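Side-chain contacts in glutathione S-transferase, N-terminal domain protein (Pseudomonas putida, PDB 4NAX), which binds oxidized glutathione disulfide, one molecule per subunit, and probably acts as a glutathione-dependent transferase of the GST superfamily: residues 93-96 / 97-101; 106-109 / 110-113; 112-115 / 116-119. One frame throughout, in Å; residues are numbered along the deposited sequence.

Contact 1 of 3, residues 93-96 / 97-101; sequences ILQY and LAEKS
Gln-95 and Glu-99 meet one helical turn apart on helix 90-101, the last helix of the thioredoxin-like N-terminal domain of this GST. The amide nitrogen of Gln-95 donates to the carboxylate in a nearly straight bond, NE2 to OE2 of Glu-99 being 3.0 Å with an N-H...O angle of 170°. The acceptor lies in the amide plane; the two flat groups stand 80° apart, and the donor comes from above the carboxylate plane. Different first torsions bring them together: Gln-95 has CG anti to its own nitrogen (chi1 -178°), whereas Glu-99 has CG anti to its carbonyl carbon.

Glu-99 has further partners. OE2 also forms a salt bridge with Arg-112 of its own chain, while OE1 forms a salt bridge with Arg-112 of the second subunit and a hydrogen bond with OH of Tyr-113 of the second subunit. With an alanine here, both arginines would probably lose a counter-charge and the Gln-95 amide one of its restraints. That amide is also paired across the dimer, OE1 of Gln-95 accepting from Gln-95 of the second subunit.

On another side of the helix, the Lys-100 chain runs past the phenol end of Tyr-96, its CD 3.9 Å from OH of Tyr-96. Both polar ends converge on Asp-76, the lysine as a salt bridge and the hydroxyl as a hydrogen bond. Ile-93 and Leu-97 run alongside each other, with CG2 of Ile-93 3.8 Å from CD1 of Leu-97; they pack against helix 31-41. Regular i to i+4 backbone bonds position all these pairs. At the helix end Leu-97 O takes two donors from opposite faces of its carbonyl plane, Ser-101 N at 3.0 Å and Ser-101 OG at 2.8 Å.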
loop_
_atom_site.group_PDB
_atom_site.type_symbol
_atom_site.label_atom_id
_atom_site.label_comp_id
_atom_site.label_asym_id
_atom_site.label_seq_id
_atom_site.Cartn_x
_atom_site.Cartn_y
_atom_site.Cartn_z
ATOM N N ILE A 93 3.612 -2.214 -9.327
ATOM C CA ILE A 93 3.530 -2.333 -10.776
ATOM C C ILE A 93 3.072 -1.020 -11.412
ATOM O O ILE A 93 3.625 -0.625 -12.434
ATOM C CB ILE A 93 2.628 -3.514 -11.172
ATOM C CG1 ILE A 93 3.229 -4.844 -10.676
ATOM C CG2 ILE A 93 2.416 -3.531 -12.680
ATOM C CD1 ILE A 93 2.230 -5.994 -10.660
ATOM N N LEU A 94 2.085 -0.352 -10.821
ATOM C CA LEU A 94 1.665 0.931 -11.354
ATOM C C LEU A 94 2.810 1.930 -11.379
ATOM O O LEU A 94 3.012 2.642 -12.368
ATOM C CB LEU A 94 0.505 1.511 -10.554
ATOM C CG LEU A 94 -0.849 0.823 -10.704
ATOM C CD1 LEU A 94 -1.876 1.466 -9.776
ATOM C CD2 LEU A 94 -1.361 0.889 -12.144
ATOM N N GLN A 95 3.552 2.022 -10.284
ATOM C CA GLN A 95 4.653 2.963 -10.233
ATOM C C GLN A 95 5.738 2.578 -11.248
ATOM O O GLN A 95 6.259 3.436 -11.962
ATOM C CB GLN A 95 5.210 3.056 -8.813
ATOM C CG GLN A 95 6.335 4.053 -8.698
ATOM C CD GLN A 95 6.745 4.363 -7.268
ATOM O OE1 GLN A 95 6.198 3.854 -6.298
ATOM N NE2 GLN A 95 7.709 5.235 -7.142
ATOM N N TYR A 96 6.080 1.296 -11.308
ATOM C CA TYR A 96 7.034 0.801 -12.297
ATOM C C TYR A 96 6.628 1.196 -13.737
ATOM O O TYR A 96 7.426 1.745 -14.502
ATOM C CB TYR A 96 7.169 -0.721 -12.207
ATOM C CG TYR A 96 7.978 -1.302 -13.347
ATOM C CD1 TYR A 96 9.333 -1.036 -13.464
ATOM C CD2 TYR A 96 7.392 -2.083 -14.336
ATOM C CE1 TYR A 96 10.075 -1.523 -14.526
ATOM C CE2 TYR A 96 8.134 -2.588 -15.388
ATOM C CZ TYR A 96 9.482 -2.306 -15.482
ATOM O OH TYR A 96 10.260 -2.810 -16.501
ATOM N N LEU A 97 5.373 0.928 -14.089
ATOM C CA LEU A 97 4.911 1.219 -15.436
ATOM C C LEU A 97 4.852 2.702 -15.733
ATOM O O LEU A 97 5.137 3.113 -16.858
ATOM C CB LEU A 97 3.549 0.576 -15.697
ATOM C CG LEU A 97 3.549 -0.944 -15.740
ATOM C CD1 LEU A 97 2.119 -1.457 -15.861
ATOM C CD2 LEU A 97 4.395 -1.498 -16.878
ATOM N N ALA A 98 4.488 3.512 -14.745
ATOM C CA ALA A 98 4.477 4.955 -14.924
ATOM C C ALA A 98 5.888 5.482 -15.178
ATOM O O ALA A 98 6.092 6.356 -16.030
ATOM C CB ALA A 98 3.885 5.632 -13.714
ATOM N N GLU A 99 6.847 4.964 -14.422
ATOM C CA GLU A 99 8.235 5.415 -14.539
ATOM C C GLU A 99 8.894 4.903 -15.827
ATOM O O GLU A 99 9.671 5.614 -16.469
ATOM C CB GLU A 99 9.024 4.996 -13.286
ATOM C CG GLU A 99 8.530 5.810 -12.085
ATOM C CD GLU A 99 9.088 5.413 -10.740
ATOM O OE1 GLU A 99 9.763 4.371 -10.608
ATOM O OE2 GLU A 99 8.815 6.165 -9.771
ATOM N N LYS A 100 8.543 3.686 -16.226
ATOM C CA LYS A 100 9.030 3.098 -17.460
ATOM C C LYS A 100 8.550 3.888 -18.668
ATOM O O LYS A 100 9.314 4.157 -19.591
ATOM C CB LYS A 100 8.536 1.655 -17.570
ATOM C CG LYS A 100 8.919 0.926 -18.847
ATOM C CD LYS A 100 8.230 -0.442 -18.896
ATOM C CE LYS A 100 8.406 -1.153 -20.216
ATOM N NZ LYS A 100 9.707 -1.838 -20.312
ATOM N N SER A 101 7.277 4.244 -18.650
ATOM C CA SER A 101 6.620 4.891 -19.794
ATOM C C SER A 101 6.705 6.415 -19.793
ATOM O O SER A 101 6.460 7.067 -20.812
ATOM C CB SER A 101 5.148 4.498 -19.820
ATOM O OG SER A 101 4.426 5.031 -18.718
#

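Contact 2 of 3, residues 106-109 / 110-113; sequences SQDP and AQRY
Asp-108 caps helix 109-137 from the N-cap position: its OD2 accepts from Gln-111 N at 3.0 Å. The donor meets OD2 on the anti side and 30° out of the carboxylate plane, with an N-H...O angle of 160°. With CG anti to its own nitrogen (chi1 173°), the carboxylate is carried forward toward the amides of the first turn, where a negative charge would be expected to interact favourably with the helix dipole. Its other oxygen works through water 2, which donates to Asp-108 OD1 and accepts from Ala-110 N. The backbone continues the turn, Arg-112 N bonding to Asp-108 O at 2.8 Å and Tyr-113 N to Pro-109 O.

Just upstream, Ser-106 OG accepts from Asp-108 N at 3.0 Å, an ST turn that sets the approach to the cap. The same serine packs its CB 3.5 Å from CB of Gln-111. Water 1 donates to Ser-106 O and accepts from Arg-112 NH1, lying in the guanidinium plane at its edge and tying the loop to the arginine. Along the helix, Arg-112 CD lies over the outer part of one face of the Tyr-113 ring, 4.0 Å from its plane, while Pro-109 CB comes within 4.2 Å of CE2 of Tyr-113.

The cap thus starts the long first helix of the all-helical C-terminal domain, directly after the linker from helix 90-101. Arg-112 is bound by Glu-99 of that helix and by Glu-99 of the second subunit, Gln-111 OE1 accepts from Glu-176 N, and Pro-109 packs on Pro-80 and Ala-110 on Leu-85, both of the second subunit, the latter on its strand 85-88.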
loop_
_atom_site.group_PDB
_atom_site.type_symbol
_atom_site.label_atom_id
_atom_site.label_comp_id
_atom_site.label_asym_id
_atom_site.label_seq_id
_atom_site.Cartn_x
_atom_site.Cartn_y
_atom_site.Cartn_z
ATOM N N SER A 106 3.448 12.391 -12.540
ATOM C CA SER A 106 4.054 13.661 -12.912
ATOM C C SER A 106 5.549 13.657 -12.749
ATOM O O SER A 106 6.068 13.101 -11.793
ATOM C CB SER A 106 3.500 14.772 -12.032
ATOM O OG SER A 106 3.985 16.042 -12.437
ATOM N N GLN A 107 6.211 14.351 -13.671
ATOM C CA GLN A 107 7.639 14.628 -13.578
ATOM C C GLN A 107 7.926 15.811 -12.645
ATOM O O GLN A 107 9.075 16.011 -12.242
ATOM C CB GLN A 107 8.267 14.941 -14.945
ATOM C CG GLN A 107 7.785 14.104 -16.130
ATOM C CD GLN A 107 8.612 12.859 -16.378
ATOM O OE1 GLN A 107 9.830 12.863 -16.200
ATOM N NE2 GLN A 107 7.948 11.779 -16.797
ATOM N N ASP A 108 6.908 16.611 -12.334
ATOM C CA ASP A 108 7.059 17.652 -11.334
ATOM C C ASP A 108 7.220 16.973 -9.970
ATOM O O ASP A 108 6.341 16.208 -9.576
ATOM C CB ASP A 108 5.841 18.575 -11.290
ATOM C CG ASP A 108 5.924 19.541 -10.129
ATOM O OD1 ASP A 108 6.781 20.439 -10.172
ATOM O OD2 ASP A 108 5.178 19.373 -9.150
ATOM N N PRO A 109 8.318 17.258 -9.255
ATOM C CA PRO A 109 8.553 16.474 -8.047
ATOM C C PRO A 109 7.446 16.557 -7.002
ATOM O O PRO A 109 7.047 15.532 -6.452
ATOM C CB PRO A 109 9.882 17.026 -7.522
ATOM C CG PRO A 109 10.586 17.497 -8.735
ATOM C CD PRO A 109 9.511 18.036 -9.642
ATOM N N ALA A 110 6.946 17.751 -6.723
ATOM C CA ALA A 110 5.893 17.860 -5.711
ATOM C C ALA A 110 4.680 17.044 -6.119
ATOM O O ALA A 110 4.112 16.338 -5.285
ATOM C CB ALA A 110 5.514 19.308 -5.426
ATOM N N GLN A 111 4.289 17.111 -7.393
ATOM C CA GLN A 111 3.168 16.306 -7.875
ATOM C C GLN A 111 3.443 14.808 -7.876
ATOM O O GLN A 111 2.543 14.009 -7.590
ATOM C CB GLN A 111 2.722 16.761 -9.254
ATOM C CG GLN A 111 1.881 18.033 -9.203
ATOM C CD GLN A 111 0.507 17.754 -8.630
ATOM O OE1 GLN A 111 -0.254 16.988 -9.214
ATOM N NE2 GLN A 111 0.199 18.331 -7.479
ATOM N N ARG A 112 4.683 14.434 -8.167
ATOM C CA ARG A 112 5.095 13.044 -8.018
ATOM C C ARG A 112 4.755 12.557 -6.606
ATOM O O ARG A 112 4.125 11.513 -6.422
ATOM C CB ARG A 112 6.590 12.884 -8.294
ATOM C CG ARG A 112 7.179 11.540 -7.890
ATOM C CD ARG A 112 8.708 11.521 -8.085
ATOM N NE ARG A 112 9.287 10.271 -7.623
ATOM C CZ ARG A 112 9.156 9.110 -8.270
ATOM N NH1 ARG A 112 8.529 9.053 -9.440
ATOM N NH2 ARG A 112 9.639 7.991 -7.748
ATOM N N TYR A 113 5.189 13.311 -5.601
ATOM C CA TYR A 113 5.005 12.867 -4.220
ATOM C C TYR A 113 3.542 12.903 -3.792
ATOM O O TYR A 113 3.077 12.008 -3.103
ATOM C CB TYR A 113 5.935 13.633 -3.257
ATOM C CG TYR A 113 7.389 13.398 -3.628
ATOM C CD1 TYR A 113 7.906 12.119 -3.647
ATOM C CD2 TYR A 113 8.222 14.446 -3.997
ATOM C CE1 TYR A 113 9.203 11.868 -4.046
ATOM C CE2 TYR A 113 9.521 14.210 -4.416
ATOM C CZ TYR A 113 10.007 12.923 -4.442
ATOM O OH TYR A 113 11.294 12.708 -4.894
HETATM O O HOH W 1 7.836 11.103 -11.397
HETATM O O HOH W 2 8.030 20.424 -7.648
#

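Contact 3 of 3, residues 112-115 / 116-119; sequences RYQT and LQWL
Gln-114 and Gln-117 extend in the same direction as neighbours on helix 109-137, the first helix of the GST C-terminal domain, which here lines the dimer interface. Their amide planes stand 85° apart. The direct bond is weak, Gln-117 NE2 to Gln-114 OE1 being 3.3 Å with an N-H...O angle of only 128°. Gln-114 folds at its second torsion, with CG anti to the carbonyl carbon, whereas Gln-117 is extended from a CG anti to its nitrogen (chi1 167°); this difference brings the amide ends within reach of each other. Each also reaches the second subunit: Gln-114 NE2 donates to Pro-86 O and Gln-117 OE1 accepts from Phe-88 N, both acceptor and donor there belonging to the second subunit.

Trp-118 stands beside this pair. Gln-117 NE2 lies against one face of the indole near its margin, 3.4 Å from the ring plane, so the amide and the ring are in direct contact. The backbone oxygen of Gln-114, which accepts from Trp-118 N, also approaches the ring obliquely, 3.2 Å from CD1 of Trp-118. Farther out, the indole meets Phe-121 edge-to-face and packs on Ala-181 of helix 180-193.

Toward the helix start, Leu-116 reaches back to Arg-112 and lays CD1 over one face of the guanidinium, off its centre and 4.0 Å from its plane. The same methyl comes loosely near the Tyr-113 ring, 4.4 Å from Leu-116 CD1 to Tyr-113 CD1. It thus covers part of a flat cation whose charge is met by Glu-99 of both subunits. Thr-115 is tied to the preceding turn, its OG1 bonded to Gln-111 O. Water 4 joins Gln-114 to the indole: it accepts from Trp-118 NE1 at 2.9 Å, at the edge of the ring and in its plane, and donates to Gln-114 OE1.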
loop_
_atom_site.group_PDB
_atom_site.type_symbol
_atom_site.label_atom_id
_atom_site.label_comp_id
_atom_site.label_asym_id
_atom_site.label_seq_id
_atom_site.Cartn_x
_atom_site.Cartn_y
_atom_site.Cartn_z
ATOM N N ARG A 112 4.683 14.434 -8.167
ATOM C CA ARG A 112 5.095 13.044 -8.018
ATOM C C ARG A 112 4.755 12.557 -6.606
ATOM O O ARG A 112 4.125 11.513 -6.422
ATOM C CB ARG A 112 6.590 12.884 -8.294
ATOM C CG ARG A 112 7.179 11.540 -7.890
ATOM C CD ARG A 112 8.708 11.521 -8.085
ATOM N NE ARG A 112 9.287 10.271 -7.623
ATOM C CZ ARG A 112 9.156 9.110 -8.270
ATOM N NH1 ARG A 112 8.529 9.053 -9.440
ATOM N NH2 ARG A 112 9.639 7.991 -7.748
ATOM N N TYR A 113 5.189 13.311 -5.601
ATOM C CA TYR A 113 5.005 12.867 -4.220
ATOM C C TYR A 113 3.542 12.903 -3.792
ATOM O O TYR A 113 3.077 12.008 -3.103
ATOM C CB TYR A 113 5.935 13.633 -3.257
ATOM C CG TYR A 113 7.389 13.398 -3.628
ATOM C CD1 TYR A 113 7.906 12.119 -3.647
ATOM C CD2 TYR A 113 8.222 14.446 -3.997
ATOM C CE1 TYR A 113 9.203 11.868 -4.046
ATOM C CE2 TYR A 113 9.521 14.210 -4.416
ATOM C CZ TYR A 113 10.007 12.923 -4.442
ATOM O OH TYR A 113 11.294 12.708 -4.894
ATOM N N GLN A 114 2.781 13.899 -4.229
ATOM C CA GLN A 114 1.345 13.913 -3.919
ATOM C C GLN A 114 0.652 12.703 -4.539
ATOM O O GLN A 114 -0.252 12.110 -3.931
ATOM C CB GLN A 114 0.653 15.182 -4.416
ATOM C CG GLN A 114 1.199 16.479 -3.845
ATOM C CD GLN A 114 1.203 16.505 -2.324
ATOM O OE1 GLN A 114 0.186 16.226 -1.689
ATOM N NE2 GLN A 114 2.342 16.820 -1.747
ATOM N N THR A 115 1.081 12.313 -5.739
ATOM C CA THR A 115 0.494 11.156 -6.405
ATOM C C THR A 115 0.807 9.868 -5.636
ATOM O O THR A 115 -0.073 9.014 -5.400
ATOM C CB THR A 115 0.977 11.051 -7.855
ATOM O OG1 THR A 115 0.640 12.261 -8.551
ATOM C CG2 THR A 115 0.310 9.902 -8.545
ATOM N N LEU A 116 2.064 9.723 -5.223
ATOM C CA LEU A 116 2.475 8.555 -4.459
ATOM C C LEU A 116 1.753 8.480 -3.111
ATOM O O LEU A 116 1.409 7.412 -2.646
ATOM C CB LEU A 116 3.991 8.506 -4.288
ATOM C CG LEU A 116 4.804 8.356 -5.560
ATOM C CD1 LEU A 116 6.300 8.402 -5.274
ATOM C CD2 LEU A 116 4.477 7.072 -6.303
ATOM N N GLN A 117 1.533 9.629 -2.486
ATOM C CA GLN A 117 0.733 9.714 -1.281
ATOM C C GLN A 117 -0.654 9.109 -1.493
ATOM O O GLN A 117 -1.104 8.262 -0.720
ATOM C CB GLN A 117 0.614 11.172 -0.857
ATOM C CG GLN A 117 -0.423 11.482 0.195
ATOM C CD GLN A 117 -0.512 12.983 0.349
ATOM O OE1 GLN A 117 0.232 13.592 1.109
ATOM N NE2 GLN A 117 -1.344 13.596 -0.470
ATOM N N TRP A 118 -1.352 9.547 -2.539
ATOM C CA TRP A 118 -2.684 9.022 -2.764
ATOM C C TRP A 118 -2.693 7.548 -3.182
ATOM O O TRP A 118 -3.616 6.813 -2.826
ATOM C CB TRP A 118 -3.449 9.912 -3.734
ATOM C CG TRP A 118 -3.830 11.232 -3.107
ATOM C CD1 TRP A 118 -3.364 12.478 -3.460
ATOM C CD2 TRP A 118 -4.719 11.442 -2.003
ATOM N NE1 TRP A 118 -3.924 13.436 -2.647
ATOM C CE2 TRP A 118 -4.758 12.824 -1.745
ATOM C CE3 TRP A 118 -5.486 10.600 -1.207
ATOM C CZ2 TRP A 118 -5.574 13.371 -0.738
ATOM C CZ3 TRP A 118 -6.287 11.135 -0.228
ATOM C CH2 TRP A 118 -6.320 12.511 0.002
ATOM N N LEU A 119 -1.650 7.119 -3.885
ATOM C CA LEU A 119 -1.465 5.702 -4.174
ATOM C C LEU A 119 -1.327 4.869 -2.895
ATOM O O LEU A 119 -1.929 3.806 -2.762
ATOM C CB LEU A 119 -0.259 5.510 -5.098
ATOM C CG LEU A 119 0.073 4.068 -5.463
ATOM C CD1 LEU A 119 -1.062 3.400 -6.223
ATOM C CD2 LEU A 119 1.384 4.017 -6.253
HETATM O O HOH W 3 -0.123 16.338 1.104
HETATM O O HOH W 4 -2.812 16.102 -2.781
#

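How the contacts relate
From the N terminus, contact 1 comes first, within helix 90-101 at the end of the thioredoxin-like domain. After the connecting loop, contact 2 opens helix 109-137, and contact 3 continues along it, sharing Arg-112 and Tyr-113 with contact 2. All three are local and close no long loop; contact 1 precedes the others in series, while contacts 2 and 3 overlap without nesting. The two helices are joined by Leu-94 of contact 1 packing on Leu-119 of contact 3, CD1 to CD1 4.1 Å, besides the Glu-99 to Arg-112 tie. All three contacts also touch the second subunit, so domain and dimer interfaces meet here.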